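Local coordinates for protein serpin-ZX (PDB 3LE2) that inhibits the cysteine proteases metacaspase-9 and RD21A through its reactive center loop, whose cleavage leaves metacaspase-9 covalently bound, and so restrains programmed cell death, at residues A[42-45]-A[46-49]; A[134-137]-A[138-142]. All coordinates share one frame; numbering follows the deposited sequence.

Contact 1 (A[42-45]-A[46-49]); sequences VVLS and IIAA
I46 N donates to V42 O at 3.1 Å, the first of four i-to-i+4 backbone bonds that tie 42-45 to 46-49 within one helix. I47 N reaches V43 O at 2.9 Å. A48 N and L44 O are equally close, whereas A49 N meets S45 O with a more bent N-H...O angle of 146°. All four carbonyls of 42-45 thus have an amide partner one turn on. The one polar side chain, S45, turns its hydroxyl back along the helix: chi1 of -59° sets OG beside its own backbone N, and there it hydrogen-bonds to N41 O of the preceding turn. That bond satisfies the hydroxyl of this buried serine inside its own helix. Farther along, S51 OG bonds to A48 O.

The apolar contacts follow the same spacing. The I47 side chain runs back toward the earlier turn, its CG1 3.3 Å from V43 O, and its CD1 then lies 4.0 Å from V43 CG1, the two side chains crossing at a slant. L44 CD2 touches the same methyl at 4.2 Å, so I47 CD1 meets both V43 and L44. I46 CD1 approaches V42 CG1 at 4.2 Å in a separate contact.

F169 of strand 167-176, the third strand of beta-sheet A, packs against V43, I46 and I47, L71 of helix 68-83 against S45 and A48, and I59 of helix 54-63 against I47. These are two turns of regular alpha-helix in a largely buried part of helix 37-49, the serpin helix B, which runs behind sheet A from the shutter region.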
loop_
_atom_site.group_PDB
_atom_site.type_symbol
_atom_site.label_atom_id
_atom_site.label_comp_id
_atom_site.label_asym_id
_atom_site.label_seq_id
_atom_site.Cartn_x
_atom_site.Cartn_y
_atom_site.Cartn_z
ATOM N N VAL A 42 -3.137 0.028 10.054
ATOM C CA VAL A 42 -4.480 0.221 10.617
ATOM C C VAL A 42 -4.977 -1.036 11.351
ATOM O O VAL A 42 -5.552 -0.945 12.432
ATOM C CB VAL A 42 -5.500 0.594 9.537
ATOM C CG1 VAL A 42 -6.920 0.325 10.035
ATOM C CG2 VAL A 42 -5.335 2.048 9.110
ATOM N N VAL A 43 -4.747 -2.207 10.765
ATOM C CA VAL A 43 -5.085 -3.459 11.441
ATOM C C VAL A 43 -4.267 -3.664 12.725
ATOM O O VAL A 43 -4.821 -4.004 13.780
ATOM C CB VAL A 43 -4.896 -4.683 10.520
ATOM C CG1 VAL A 43 -5.228 -5.952 11.277
ATOM C CG2 VAL A 43 -5.780 -4.562 9.297
ATOM N N LEU A 44 -2.953 -3.465 12.626
ATOM C CA LEU A 44 -2.063 -3.623 13.776
ATOM C C LEU A 44 -2.424 -2.655 14.911
ATOM O O LEU A 44 -2.335 -3.016 16.084
ATOM C CB LEU A 44 -0.594 -3.488 13.366
ATOM C CG LEU A 44 -0.094 -4.582 12.417
ATOM C CD1 LEU A 44 1.304 -4.270 11.900
ATOM C CD2 LEU A 44 -0.117 -5.960 13.090
ATOM N N SER A 45 -2.859 -1.444 14.556
ATOM C CA SER A 45 -3.373 -0.488 15.548
ATOM C C SER A 45 -4.641 -1.012 16.248
ATOM O O SER A 45 -4.793 -0.877 17.461
ATOM C CB SER A 45 -3.665 0.865 14.899
ATOM O OG SER A 45 -2.501 1.421 14.311
ATOM N N ILE A 46 -5.549 -1.601 15.475
ATOM C CA ILE A 46 -6.726 -2.254 16.033
ATOM C C ILE A 46 -6.353 -3.389 16.997
ATOM O O ILE A 46 -6.939 -3.536 18.062
ATOM C CB ILE A 46 -7.637 -2.774 14.911
ATOM C CG1 ILE A 46 -8.231 -1.586 14.148
ATOM C CG2 ILE A 46 -8.744 -3.634 15.484
ATOM C CD1 ILE A 46 -8.987 -1.968 12.904
ATOM N N ILE A 47 -5.351 -4.176 16.630
ATOM C CA ILE A 47 -4.911 -5.278 17.472
ATOM C C ILE A 47 -4.233 -4.788 18.747
ATOM O O ILE A 47 -4.428 -5.344 19.829
ATOM C CB ILE A 47 -3.935 -6.185 16.717
ATOM C CG1 ILE A 47 -4.637 -6.827 15.523
ATOM C CG2 ILE A 47 -3.348 -7.234 17.655
ATOM C CD1 ILE A 47 -3.695 -7.519 14.564
ATOM N N ALA A 48 -3.417 -3.752 18.617
ATOM C CA ALA A 48 -2.754 -3.201 19.780
ATOM C C ALA A 48 -3.812 -2.780 20.789
ATOM O O ALA A 48 -3.661 -3.003 21.992
ATOM C CB ALA A 48 -1.870 -2.016 19.389
ATOM N N ALA A 49 -4.894 -2.195 20.284
ATOM C CA ALA A 49 -5.930 -1.618 21.129
ATOM C C ALA A 49 -6.670 -2.677 21.947
ATOM O O ALA A 49 -7.242 -2.374 22.993
ATOM C CB ALA A 49 -6.906 -0.816 20.286
#

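Contact 2 (A[134-137]-A[138-142]); sequences VEVI and AEVNS
V140 N donates to V136 O at 2.8 Å. E139 N to E135 O, at 2.9 Å, and N141 N to I137 O, at 3.0 Å, complete three consecutive i-to-i+4 bonds. S142 N continues the series to A138 O. At the side-chain level the main polar group is the N141 amide: its OD1 accepts a hydrogen bond from L156 N, which ties the helix to a loop.

Chi1 of -79° places the N141 amide beside its own backbone N, and it runs alongside I137, pointing the same way, with ND2 4.0 Å from I137 CG2. V140 CG2 sits 3.2 Å from V136 O, close over the turn before, and meets V136 CG1 at 4.1 Å where the two valines slant across each other.

The outer side of this turn, with E135, A138 and E139, is exposed, while V136, I137 and V140 are buried. L156 touches I137 and V140, and E154 and V155 of the same loop touch N141. Helix 129-147 is helix F of the serpin fold, which packs across the face of beta-sheet A, the sheet of strands 93-103, 123-127 and 167-176 among others, with V136, I137 and V140 on its buried side.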
loop_
_atom_site.group_PDB
_atom_site.type_symbol
_atom_site.label_atom_id
_atom_site.label_comp_id
_atom_site.label_asym_id
_atom_site.label_seq_id
_atom_site.Cartn_x
_atom_site.Cartn_y
_atom_site.Cartn_z
ATOM N N VAL A 134 -16.682 -22.425 5.385
ATOM C CA VAL A 134 -16.884 -22.207 3.951
ATOM C C VAL A 134 -17.883 -21.089 3.702
ATOM O O VAL A 134 -17.712 -20.305 2.770
ATOM C CB VAL A 134 -17.370 -23.478 3.216
ATOM C CG1 VAL A 134 -17.190 -23.317 1.715
ATOM C CG2 VAL A 134 -16.604 -24.686 3.691
ATOM N N GLU A 135 -18.920 -21.010 4.528
ATOM C CA GLU A 135 -19.897 -19.926 4.385
ATOM C C GLU A 135 -19.348 -18.593 4.859
ATOM O O GLU A 135 -19.666 -17.545 4.281
ATOM C CB GLU A 135 -21.187 -20.213 5.153
ATOM C CG GLU A 135 -21.882 -21.500 4.761
ATOM C CD GLU A 135 -22.217 -21.573 3.276
ATOM O OE1 GLU A 135 -22.427 -20.513 2.629
ATOM O OE2 GLU A 135 -22.278 -22.709 2.765
ATOM N N VAL A 136 -18.558 -18.621 5.933
ATOM C CA VAL A 136 -17.999 -17.386 6.492
ATOM C C VAL A 136 -17.085 -16.706 5.476
ATOM O O VAL A 136 -17.176 -15.509 5.254
ATOM C CB VAL A 136 -17.229 -17.635 7.813
ATOM C CG1 VAL A 136 -16.734 -16.311 8.405
ATOM C CG2 VAL A 136 -18.107 -18.400 8.823
ATOM N N ILE A 137 -16.227 -17.490 4.835
ATOM C CA ILE A 137 -15.376 -16.983 3.756
ATOM C C ILE A 137 -16.184 -16.225 2.697
ATOM O O ILE A 137 -15.837 -15.101 2.330
ATOM C CB ILE A 137 -14.587 -18.131 3.084
ATOM C CG1 ILE A 137 -13.681 -18.818 4.108
ATOM C CG2 ILE A 137 -13.790 -17.614 1.879
ATOM C CD1 ILE A 137 -13.018 -20.078 3.593
ATOM N N ALA A 138 -17.269 -16.829 2.212
ATOM C CA ALA A 138 -18.086 -16.172 1.191
ATOM C C ALA A 138 -18.735 -14.921 1.748
ATOM O O ALA A 138 -18.808 -13.887 1.068
ATOM C CB ALA A 138 -19.151 -17.119 0.623
ATOM N N GLU A 139 -19.205 -15.022 2.988
ATOM C CA GLU A 139 -19.847 -13.896 3.661
ATOM C C GLU A 139 -18.898 -12.699 3.790
ATOM O O GLU A 139 -19.283 -11.561 3.515
ATOM C CB GLU A 139 -20.378 -14.326 5.036
ATOM C CG GLU A 139 -20.898 -13.176 5.903
ATOM C CD GLU A 139 -21.436 -13.638 7.259
ATOM O OE1 GLU A 139 -20.850 -14.568 7.861
ATOM O OE2 GLU A 139 -22.443 -13.059 7.726
ATOM N N VAL A 140 -17.661 -12.965 4.205
ATOM C CA VAL A 140 -16.660 -11.904 4.353
ATOM C C VAL A 140 -16.347 -11.304 2.986
ATOM O O VAL A 140 -16.246 -10.081 2.829
ATOM C CB VAL A 140 -15.364 -12.424 5.020
ATOM C CG1 VAL A 140 -14.304 -11.352 5.042
ATOM C CG2 VAL A 140 -15.642 -12.924 6.441
ATOM N N ASN A 141 -16.226 -12.169 1.984
ATOM C CA ASN A 141 -16.007 -11.683 0.627
ATOM C C ASN A 141 -17.148 -10.811 0.096
ATOM O O ASN A 141 -16.903 -9.756 -0.480
ATOM C CB ASN A 141 -15.654 -12.827 -0.326
ATOM C CG ASN A 141 -14.210 -13.241 -0.185
ATOM O OD1 ASN A 141 -13.395 -12.471 0.311
ATOM N ND2 ASN A 141 -13.884 -14.457 -0.593
ATOM N N SER A 142 -18.387 -11.239 0.313
ATOM C CA SER A 142 -19.543 -10.458 -0.117
ATOM C C SER A 142 -19.560 -9.118 0.600
ATOM O O SER A 142 -19.837 -8.073 0.006
ATOM C CB SER A 142 -20.855 -11.219 0.166
ATOM O OG SER A 142 -20.996 -12.359 -0.676
#

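Contact 1 comes first along the chain, in helix 37-49, and contact 2 follows in helix 129-147; their centres are about 23 Å apart, and their nearest atoms about 12 Å, so they do not touch. Both belong to the single serpin domain, but at different depths: contact 1 is buried, with its centre about 17 Å from that of the chain, whereas contact 2, about 24 Å out, has one exposed side. In serpins these helices, B and F, lie on opposite faces of beta-sheet A, which takes up the cleaved reactive center loop during inhibition. Both contacts lie away from the reactive bond; both helices are part of the body from which the loop extends.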